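Local coordinates for protein ceramide very long chain fatty acid hydroxylase SCS7 (Saccharomyces cerevisiae, PDB 4ZR1) that hydroxylates the very long chain fatty acids of ceramides, probably at C-2, in the endoplasmic reticulum membrane, and binds two zinc ions that likely form a catalytic dimetal centre, at residues P113-H118 against G221-V226; V106-W111 against Y228-F233; T42-D47 against D55-L60. All coordinates share one frame; numbering follows the deposited sequence.

Interaction 1: residues P113-H118 against G221-V226; sequences PVVVYH and GLFGYV. With TRD (tridecane), chain K.
Val115 meets Phe223 beside the root of its ring: CG1 sits oblique to the aromatic plane and lies 3.9 Å from Phe223 CB, while the ring itself leads away from the partner helix. The imidazole of His118 has Tyr117 CD2 over one face, offset toward the rim, and the carbonyl oxygen of Val114 in its plane at the edge; on the far helix Tyr215 and Phe218 also meet it, Phe218 edge-to-face. These rings flank an antiparallel pair of transmembrane helices, TM1 and TM4, whose short segments pass at an axis distance of 9.2 Å with a signed crossing angle of -158°. Branched aliphatic side chains fill the seam, and no hydrogen bond crosses it. Val115 holds its CG1 opposite the backbone nitrogen (chi1 169°), which leaves CG2 opposite the carbonyl carbon and aimed at the turn carrying Leu222 and Phe223. CG2 comes within 3.6 Å of Leu222 CG and also touches the backbone N of Phe223. The preceding residue, Val114, crosses Leu222 at about a right angle, with Val114 CG1 3.5 Å from Leu222 CD2. Leu222 thus serves both valines, its stem taking Val115 and its CD2 branch taking Val114. Gly221 belongs to the tridecane pocket, and its CA lies 3.5 Å from C7 of that alkane. Within TM1, Val114 O accepts two bonds: His118 N and His118 ND1 reach it from opposite faces of the carbonyl plane, the ND1 bond being 2.9 Å long and 36° out of that plane.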
loop_
_atom_site.group_PDB
_atom_site.type_symbol
_atom_site.label_atom_id
_atom_site.label_comp_id
_atom_site.label_asym_id
_atom_site.label_seq_id
_atom_site.Cartn_x
_atom_site.Cartn_y
_atom_site.Cartn_z
ATOM N N PRO A 113 11.184 -11.958 14.126
ATOM C CA PRO A 113 11.711 -13.249 14.588
ATOM C C PRO A 113 11.916 -14.254 13.461
ATOM O O PRO A 113 12.801 -15.095 13.562
ATOM C CB PRO A 113 10.634 -13.741 15.562
ATOM C CG PRO A 113 10.005 -12.495 16.068
ATOM C CD PRO A 113 9.980 -11.569 14.880
ATOM N N VAL A 114 11.110 -14.183 12.408
ATOM C CA VAL A 114 11.310 -15.084 11.283
ATOM C C VAL A 114 12.607 -14.702 10.547
ATOM O O VAL A 114 13.370 -15.575 10.152
ATOM C CB VAL A 114 10.093 -15.076 10.321
ATOM C CG1 VAL A 114 10.368 -15.941 9.108
ATOM C CG2 VAL A 114 8.851 -15.595 11.047
ATOM N N VAL A 115 12.864 -13.402 10.402
ATOM C CA VAL A 115 14.100 -12.918 9.792
ATOM C C VAL A 115 15.333 -13.437 10.523
ATOM O O VAL A 115 16.261 -13.969 9.913
ATOM C CB VAL A 115 14.162 -11.375 9.762
ATOM C CG1 VAL A 115 15.549 -10.918 9.384
ATOM C CG2 VAL A 115 13.149 -10.819 8.788
ATOM N N VAL A 116 15.322 -13.285 11.840
ATOM C CA VAL A 116 16.439 -13.688 12.679
ATOM C C VAL A 116 16.649 -15.209 12.700
ATOM O O VAL A 116 17.788 -15.678 12.751
ATOM C CB VAL A 116 16.246 -13.167 14.113
ATOM C CG1 VAL A 116 17.303 -13.741 15.045
ATOM C CG2 VAL A 116 16.282 -11.635 14.128
ATOM N N TYR A 117 15.565 -15.981 12.643
ATOM C CA TYR A 117 15.700 -17.434 12.638
ATOM C C TYR A 117 16.339 -17.925 11.345
ATOM O O TYR A 117 17.286 -18.711 11.382
ATOM C CB TYR A 117 14.356 -18.125 12.827
ATOM C CG TYR A 117 14.416 -19.619 12.545
ATOM C CD1 TYR A 117 14.781 -20.521 13.538
ATOM C CD2 TYR A 117 14.126 -20.120 11.278
ATOM C CE1 TYR A 117 14.853 -21.878 13.275
ATOM C CE2 TYR A 117 14.195 -21.469 11.009
ATOM C CZ TYR A 117 14.557 -22.347 12.007
ATOM O OH TYR A 117 14.618 -23.700 11.727
ATOM N N HIS A 118 15.815 -17.483 10.205
ATOM C CA HIS A 118 16.350 -17.919 8.918
ATOM C C HIS A 118 17.792 -17.460 8.712
ATOM O O HIS A 118 18.602 -18.182 8.136
ATOM C CB HIS A 118 15.480 -17.419 7.772
ATOM C CG HIS A 118 14.192 -18.168 7.618
ATOM N ND1 HIS A 118 13.098 -17.936 8.421
ATOM C CD2 HIS A 118 13.822 -19.137 6.747
ATOM C CE1 HIS A 118 12.111 -18.735 8.056
ATOM N NE2 HIS A 118 12.521 -19.470 7.038
ATOM N N GLY A 221 15.090 -10.640 2.092
ATOM C CA GLY A 221 13.866 -10.216 1.448
ATOM C C GLY A 221 12.773 -9.917 2.465
ATOM O O GLY A 221 12.027 -8.937 2.326
ATOM N N LEU A 222 12.687 -10.749 3.502
ATOM C CA LEU A 222 11.678 -10.559 4.531
ATOM C C LEU A 222 11.973 -9.299 5.350
ATOM O O LEU A 222 11.052 -8.521 5.646
ATOM C CB LEU A 222 11.592 -11.788 5.437
ATOM C CG LEU A 222 10.495 -11.731 6.498
ATOM C CD1 LEU A 222 9.154 -11.556 5.842
ATOM C CD2 LEU A 222 10.517 -12.986 7.328
ATOM N N PHE A 223 13.247 -9.092 5.693
ATOM C CA PHE A 223 13.675 -7.903 6.445
ATOM C C PHE A 223 13.381 -6.631 5.656
ATOM O O PHE A 223 12.978 -5.610 6.212
ATOM C CB PHE A 223 15.169 -7.979 6.775
ATOM C CG PHE A 223 15.711 -6.750 7.457
ATOM C CD1 PHE A 223 15.496 -6.534 8.810
ATOM C CD2 PHE A 223 16.444 -5.815 6.748
ATOM C CE1 PHE A 223 15.992 -5.407 9.434
ATOM C CE2 PHE A 223 16.949 -4.696 7.370
ATOM C CZ PHE A 223 16.725 -4.492 8.717
ATOM N N GLY A 224 13.585 -6.711 4.348
ATOM C CA GLY A 224 13.293 -5.611 3.460
ATOM C C GLY A 224 11.819 -5.291 3.457
ATOM O O GLY A 224 11.451 -4.119 3.434
ATOM N N TYR A 225 10.976 -6.324 3.494
ATOM C CA TYR A 225 9.532 -6.106 3.572
ATOM C C TYR A 225 9.162 -5.333 4.839
ATOM O O TYR A 225 8.377 -4.380 4.788
ATOM C CB TYR A 225 8.745 -7.420 3.543
ATOM C CG TYR A 225 7.404 -7.224 4.198
ATOM C CD1 TYR A 225 6.403 -6.497 3.558
ATOM C CD2 TYR A 225 7.153 -7.706 5.486
ATOM C CE1 TYR A 225 5.176 -6.274 4.175
ATOM C CE2 TYR A 225 5.930 -7.481 6.109
ATOM C CZ TYR A 225 4.949 -6.762 5.446
ATOM O OH TYR A 225 3.744 -6.526 6.051
ATOM N N VAL A 226 9.714 -5.763 5.973
ATOM C CA VAL A 226 9.449 -5.111 7.256
ATOM C C VAL A 226 9.903 -3.656 7.263
ATOM O O VAL A 226 9.213 -2.786 7.801
ATOM C CB VAL A 226 10.133 -5.849 8.409
ATOM C CG1 VAL A 226 9.887 -5.109 9.718
ATOM C CG2 VAL A 226 9.611 -7.292 8.474
HETATM C C1 TRD K . 4.664 -9.195 -0.497
HETATM C C2 TRD K . 5.544 -10.424 -0.691
HETATM C C3 TRD K . 6.798 -10.290 0.160
HETATM C C4 TRD K . 7.895 -11.246 -0.278
HETATM C C5 TRD K . 9.058 -11.188 0.700
HETATM C C6 TRD K . 10.044 -12.296 0.390
HETATM C C7 TRD K . 11.242 -11.752 -0.368
HETATM C C8 TRD K . 11.950 -12.840 -1.166
HETATM C C9 TRD K . 13.425 -12.497 -1.334
HETATM C C10 TRD K . 14.158 -13.442 -2.270
HETATM C C11 TRD K . 15.639 -13.107 -2.319
HETATM C C12 TRD K . 16.387 -14.097 -3.200
HETATM C C13 TRD K . 17.896 -13.875 -3.189
#

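Interaction 2: residues V106-W111 against Y228-F233; sequences VVPVAW and YDECHF. With ZN (zinc ion), chain C.
Glu230, Val107 and Pro108 account for most of the surface buried here, where the first turns of TM1 run antiparallel to the cytoplasmic end of TM4, at 167° between the axes of the short segments. The arrangement belongs to the transmembrane bundle of this sterol desaturase family enzyme, close to its histidine-rich metal centre. Glu230 leaves its helix beside the interface and then bends at chi2 (-54°), which brings the carboxylate against the TM1 side chains. Pro108 comes to meet it with its ring carbons, Pro108 CD standing 3.3 Å from Glu230 OE2 and Pro108 CG 3.4 Å from Glu230 CD. The same oxygen, OE2, lies 3.6 Å from Val107 CB, as valine and glutamate run alongside each other, pointing opposite ways. Van der Waals contact alone links the pieces, for no hydrogen bond spans the two segments. Trp104 packs on Glu230 as well. Val107 divides its branches: its side chain and that of Asp229 cross at about a right angle, with CG2 approaching OD2, whereas CG1 lies in plane at the edge of the Trp111 ring. Asp229 OD2 accepts a hydrogen bond from the backbone N of Met189 and has a weak one with Tyr225 OH. One turn on, TM4 supplies a zinc ligand: His232 NE2 binds the ion at 2.3 Å, in a site completed by His177, His236, His251 and His255.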
loop_
_atom_site.group_PDB
_atom_site.type_symbol
_atom_site.label_atom_id
_atom_site.label_comp_id
_atom_site.label_asym_id
_atom_site.label_seq_id
_atom_site.Cartn_x
_atom_site.Cartn_y
_atom_site.Cartn_z
ATOM N N VAL A 106 2.727 -4.307 14.516
ATOM C CA VAL A 106 2.398 -5.708 14.292
ATOM C C VAL A 106 3.400 -6.372 13.341
ATOM O O VAL A 106 3.795 -7.532 13.538
ATOM C CB VAL A 106 0.965 -5.851 13.741
ATOM C CG1 VAL A 106 0.658 -7.307 13.365
ATOM C CG2 VAL A 106 -0.014 -5.352 14.762
ATOM N N VAL A 107 3.818 -5.634 12.316
ATOM C CA VAL A 107 4.735 -6.177 11.325
ATOM C C VAL A 107 6.117 -6.529 11.917
ATOM O O VAL A 107 6.594 -7.654 11.736
ATOM C CB VAL A 107 4.914 -5.205 10.146
ATOM C CG1 VAL A 107 5.836 -5.818 9.110
ATOM C CG2 VAL A 107 3.561 -4.836 9.548
ATOM N N PRO A 108 6.765 -5.588 12.632
ATOM C CA PRO A 108 8.042 -6.002 13.234
ATOM C C PRO A 108 7.926 -7.175 14.220
ATOM O O PRO A 108 8.751 -8.088 14.127
ATOM C CB PRO A 108 8.512 -4.746 13.972
ATOM C CG PRO A 108 7.765 -3.618 13.351
ATOM C CD PRO A 108 6.458 -4.173 12.921
ATOM N N VAL A 109 6.943 -7.168 15.127
ATOM C CA VAL A 109 6.849 -8.242 16.126
ATOM C C VAL A 109 6.497 -9.579 15.490
ATOM O O VAL A 109 6.872 -10.626 16.009
ATOM C CB VAL A 109 5.811 -7.948 17.266
ATOM C CG1 VAL A 109 6.049 -6.575 17.874
ATOM C CG2 VAL A 109 4.394 -8.072 16.776
ATOM N N ALA A 110 5.785 -9.563 14.368
ATOM C CA ALA A 110 5.426 -10.820 13.732
ATOM C C ALA A 110 6.587 -11.390 12.921
ATOM O O ALA A 110 6.819 -12.599 12.935
ATOM C CB ALA A 110 4.199 -10.645 12.846
ATOM N N TRP A 111 7.334 -10.532 12.230
ATOM C CA TRP A 111 8.221 -11.041 11.183
ATOM C C TRP A 111 9.719 -10.971 11.460
ATOM O O TRP A 111 10.475 -11.786 10.933
ATOM C CB TRP A 111 7.902 -10.324 9.876
ATOM C CG TRP A 111 6.473 -10.569 9.459
ATOM C CD1 TRP A 111 5.513 -9.628 9.220
ATOM C CD2 TRP A 111 5.837 -11.843 9.274
ATOM N NE1 TRP A 111 4.329 -10.234 8.876
ATOM C CE2 TRP A 111 4.499 -11.591 8.907
ATOM C CE3 TRP A 111 6.271 -13.168 9.375
ATOM C CZ2 TRP A 111 3.594 -12.610 8.640
ATOM C CZ3 TRP A 111 5.376 -14.179 9.111
ATOM C CH2 TRP A 111 4.048 -13.896 8.747
ATOM N N TYR A 228 10.092 -1.763 4.589
ATOM C CA TYR A 228 9.113 -1.112 3.717
ATOM C C TYR A 228 7.818 -0.657 4.421
ATOM O O TYR A 228 7.423 0.510 4.310
ATOM C CB TYR A 228 8.745 -2.047 2.557
ATOM C CG TYR A 228 7.365 -1.772 1.979
ATOM C CD1 TYR A 228 7.160 -0.727 1.081
ATOM C CD2 TYR A 228 6.270 -2.557 2.330
ATOM C CE1 TYR A 228 5.903 -0.466 0.557
ATOM C CE2 TYR A 228 5.020 -2.314 1.811
ATOM C CZ TYR A 228 4.837 -1.260 0.928
ATOM O OH TYR A 228 3.581 -1.008 0.408
ATOM N N ASP A 229 7.152 -1.577 5.122
ATOM C CA ASP A 229 5.830 -1.311 5.691
ATOM C C ASP A 229 5.943 -0.337 6.847
ATOM O O ASP A 229 5.073 0.508 7.033
ATOM C CB ASP A 229 5.162 -2.603 6.170
ATOM C CG ASP A 229 3.720 -2.770 5.651
ATOM O OD1 ASP A 229 3.147 -1.834 5.037
ATOM O OD2 ASP A 229 3.156 -3.870 5.868
ATOM N N GLU A 230 7.012 -0.474 7.634
ATOM C CA GLU A 230 7.298 0.471 8.707
ATOM C C GLU A 230 7.604 1.833 8.117
ATOM O O GLU A 230 7.036 2.838 8.531
ATOM C CB GLU A 230 8.457 -0.011 9.565
ATOM C CG GLU A 230 8.134 -1.288 10.308
ATOM C CD GLU A 230 6.862 -1.172 11.129
ATOM O OE1 GLU A 230 6.866 -0.469 12.152
ATOM O OE2 GLU A 230 5.849 -1.769 10.737
ATOM N N CYS A 231 8.493 1.860 7.129
ATOM C CA CYS A 231 8.748 3.091 6.407
ATOM C C CYS A 231 7.423 3.663 5.898
ATOM O O CYS A 231 7.076 4.811 6.196
ATOM C CB CYS A 231 9.713 2.864 5.247
ATOM S SG CYS A 231 10.148 4.387 4.366
ATOM N N HIS A 232 6.680 2.841 5.158
ATOM C CA HIS A 232 5.396 3.248 4.596
ATOM C C HIS A 232 4.487 3.874 5.644
ATOM O O HIS A 232 3.920 4.937 5.416
ATOM C CB HIS A 232 4.690 2.062 3.959
ATOM C CG HIS A 232 3.438 2.436 3.243
ATOM N ND1 HIS A 232 2.468 1.522 2.907
ATOM C CD2 HIS A 232 3.000 3.637 2.795
ATOM C CE1 HIS A 232 1.479 2.142 2.286
ATOM N NE2 HIS A 232 1.775 3.426 2.209
ATOM N N PHE A 233 4.370 3.223 6.797
ATOM C CA PHE A 233 3.592 3.773 7.897
ATOM C C PHE A 233 4.050 5.176 8.290
ATOM O O PHE A 233 3.243 6.107 8.352
ATOM C CB PHE A 233 3.649 2.861 9.126
ATOM C CG PHE A 233 2.696 3.270 10.212
ATOM C CD1 PHE A 233 1.362 2.865 10.172
ATOM C CD2 PHE A 233 3.112 4.094 11.254
ATOM C CE1 PHE A 233 0.472 3.254 11.163
ATOM C CE2 PHE A 233 2.218 4.490 12.261
ATOM C CZ PHE A 233 0.904 4.073 12.211
HETATM ZN ZN ZN C . 0.719 5.278 1.339
#

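Interaction 3: residues T42-D47 against D55-L60; sequences TDYSND and DLNRPL
The start of helix 44-51 leans on the loop that follows it, with Tyr44 laid against the beta turn running from Asp55 to Arg58. Leu56 covers one face of the phenol ring: its CB stands 4.2 Å from the ring centroid and 25° off the normal, a CH-pi contact displaced toward the rim near CD1. The CD1 methyl of Leu56 continues past the same side of the ring to 4.1 Å from Thr42 CG2, the two side chains crossing at about a right angle. Around the edge the chemistry changes. Asn57 OD1 approaches Tyr44 CD2 to 3.2 Å near the ring plane, the amide being turned 45° from the ring. Leu56 and Asn57 are the middle residues of a type I turn, closed by Arg58 N to Asp55 O and combined with an Asx turn in which Asp55 OD1 accepts from Asn57 N, met from above the carboxylate plane. Outside the two segments, Tyr44 OH is hydrogen-bonded to Tyr84 O and Thr42 OG1 to His83 N, and Leu56 also packs on Tyr179 of helix 164-179. Tyr44 has CG opposite the carbonyl carbon (chi1 -52°), a setting that swings its ring over Leu56 CB.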
loop_
_atom_site.group_PDB
_atom_site.type_symbol
_atom_site.label_atom_id
_atom_site.label_comp_id
_atom_site.label_asym_id
_atom_site.label_seq_id
_atom_site.Cartn_x
_atom_site.Cartn_y
_atom_site.Cartn_z
ATOM N N THR A 42 -14.197 13.518 6.699
ATOM C CA THR A 42 -15.162 13.653 5.621
ATOM C C THR A 42 -16.569 13.703 6.199
ATOM O O THR A 42 -16.873 12.964 7.134
ATOM C CB THR A 42 -15.029 12.477 4.611
ATOM O OG1 THR A 42 -13.821 12.631 3.847
ATOM C CG2 THR A 42 -16.220 12.408 3.665
ATOM N N ASP A 43 -17.407 14.603 5.676
ATOM C CA ASP A 43 -18.852 14.561 5.909
ATOM C C ASP A 43 -19.438 13.366 5.151
ATOM O O ASP A 43 -19.437 13.362 3.921
ATOM C CB ASP A 43 -19.507 15.867 5.445
ATOM C CG ASP A 43 -20.979 15.975 5.833
ATOM O OD1 ASP A 43 -21.626 14.947 6.120
ATOM O OD2 ASP A 43 -21.500 17.107 5.823
ATOM N N TYR A 44 -19.941 12.360 5.868
ATOM C CA TYR A 44 -20.342 11.112 5.211
ATOM C C TYR A 44 -21.526 11.331 4.263
ATOM O O TYR A 44 -21.435 11.013 3.073
ATOM C CB TYR A 44 -20.700 10.023 6.233
ATOM C CG TYR A 44 -19.654 9.775 7.304
ATOM C CD1 TYR A 44 -18.339 10.207 7.143
ATOM C CD2 TYR A 44 -19.984 9.098 8.481
ATOM C CE1 TYR A 44 -17.390 9.988 8.121
ATOM C CE2 TYR A 44 -19.042 8.872 9.466
ATOM C CZ TYR A 44 -17.745 9.320 9.280
ATOM O OH TYR A 44 -16.797 9.100 10.247
ATOM N N SER A 45 -22.628 11.871 4.792
ATOM C CA SER A 45 -23.822 12.139 3.987
ATOM C C SER A 45 -23.524 12.965 2.745
ATOM O O SER A 45 -23.951 12.619 1.643
ATOM C CB SER A 45 -24.893 12.854 4.811
ATOM O OG SER A 45 -25.558 11.961 5.676
ATOM N N ASN A 46 -22.795 14.055 2.919
ATOM C CA ASN A 46 -22.484 14.921 1.793
ATOM C C ASN A 46 -21.726 14.152 0.720
ATOM O O ASN A 46 -22.058 14.220 -0.469
ATOM C CB ASN A 46 -21.678 16.139 2.257
ATOM C CG ASN A 46 -21.650 17.253 1.218
ATOM O OD1 ASN A 46 -22.450 17.266 0.278
ATOM N ND2 ASN A 46 -20.732 18.199 1.390
ATOM N N ASP A 47 -20.728 13.395 1.166
ATOM C CA ASP A 47 -19.835 12.666 0.279
ATOM C C ASP A 47 -20.570 11.596 -0.533
ATOM O O ASP A 47 -20.295 11.418 -1.721
ATOM C CB ASP A 47 -18.700 12.042 1.097
ATOM C CG ASP A 47 -17.706 11.298 0.247
ATOM O OD1 ASP A 47 -16.821 11.955 -0.347
ATOM O OD2 ASP A 47 -17.804 10.052 0.182
ATOM N N ASP A 55 -20.890 4.775 0.983
ATOM C CA ASP A 55 -21.370 5.440 2.179
ATOM C C ASP A 55 -20.458 5.051 3.327
ATOM O O ASP A 55 -20.541 3.931 3.840
ATOM C CB ASP A 55 -22.827 5.058 2.450
ATOM C CG ASP A 55 -23.403 5.729 3.690
ATOM O OD1 ASP A 55 -22.721 6.597 4.285
ATOM O OD2 ASP A 55 -24.559 5.391 4.058
ATOM N N LEU A 56 -19.582 5.976 3.716
ATOM C CA LEU A 56 -18.632 5.735 4.809
ATOM C C LEU A 56 -19.276 5.317 6.128
ATOM O O LEU A 56 -18.618 4.736 6.979
ATOM C CB LEU A 56 -17.795 6.981 5.073
ATOM C CG LEU A 56 -16.599 7.262 4.166
ATOM C CD1 LEU A 56 -15.824 8.490 4.633
ATOM C CD2 LEU A 56 -15.696 6.053 4.127
ATOM N N ASN A 57 -20.556 5.631 6.285
ATOM C CA ASN A 57 -21.288 5.360 7.513
ATOM C C ASN A 57 -21.646 3.869 7.618
ATOM O O ASN A 57 -21.957 3.353 8.699
ATOM C CB ASN A 57 -22.555 6.218 7.577
ATOM C CG ASN A 57 -22.878 6.661 8.983
ATOM O OD1 ASN A 57 -21.985 6.992 9.747
ATOM N ND2 ASN A 57 -24.145 6.656 9.332
ATOM N N ARG A 58 -21.558 3.171 6.494
ATOM C CA ARG A 58 -21.993 1.785 6.423
ATOM C C ARG A 58 -20.810 0.920 6.010
ATOM O O ARG A 58 -19.933 1.398 5.291
ATOM C CB ARG A 58 -23.151 1.654 5.428
ATOM C CG ARG A 58 -24.412 2.431 5.785
ATOM C CD ARG A 58 -25.190 1.730 6.874
ATOM N NE ARG A 58 -26.559 2.213 6.970
ATOM C CZ ARG A 58 -27.089 2.778 8.051
ATOM N NH1 ARG A 58 -28.363 3.167 8.048
ATOM N NH2 ARG A 58 -26.358 2.937 9.138
ATOM N N PRO A 59 -20.777 -0.350 6.459
ATOM C CA PRO A 59 -19.632 -1.228 6.144
ATOM C C PRO A 59 -19.331 -1.224 4.646
ATOM O O PRO A 59 -20.251 -1.362 3.835
ATOM C CB PRO A 59 -20.097 -2.614 6.618
ATOM C CG PRO A 59 -21.115 -2.324 7.700
ATOM C CD PRO A 59 -21.804 -1.029 7.276
ATOM N N LEU A 60 -18.059 -1.045 4.300
ATOM C CA LEU A 60 -17.635 -0.756 2.931
ATOM C C LEU A 60 -17.566 -1.975 2.018
ATOM O O LEU A 60 -17.831 -1.885 0.821
ATOM C CB LEU A 60 -16.266 -0.064 2.955
ATOM C CG LEU A 60 -16.212 1.318 3.619
ATOM C CD1 LEU A 60 -14.783 1.802 3.757
ATOM C CD2 LEU A 60 -17.030 2.317 2.824
#

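How the interactions relate
Interactions 1 and 2 join the same two helices, 106-125 and 211-236, with centres about 11 Å apart, and they touch directly: Tyr225 CE2 reaches Val107 CG1, and Val226 CG2 reaches Trp111 CB. Together they form successive levels of one antiparallel seam. Interaction 1, partly buried, is apolar, carried mainly by aliphatic side chains beside a bound alkane; interaction 2, fully buried, brings carboxylates against apolar carbons on the turn of TM4 that also carries a zinc ligand. Interaction 3 stands apart in the region inferred to be cytoplasmic, its centre about 29 Å from that of interaction 2. There the start of a surface helix meets the loop that follows it, and an aromatic face replaces helix-to-helix contact.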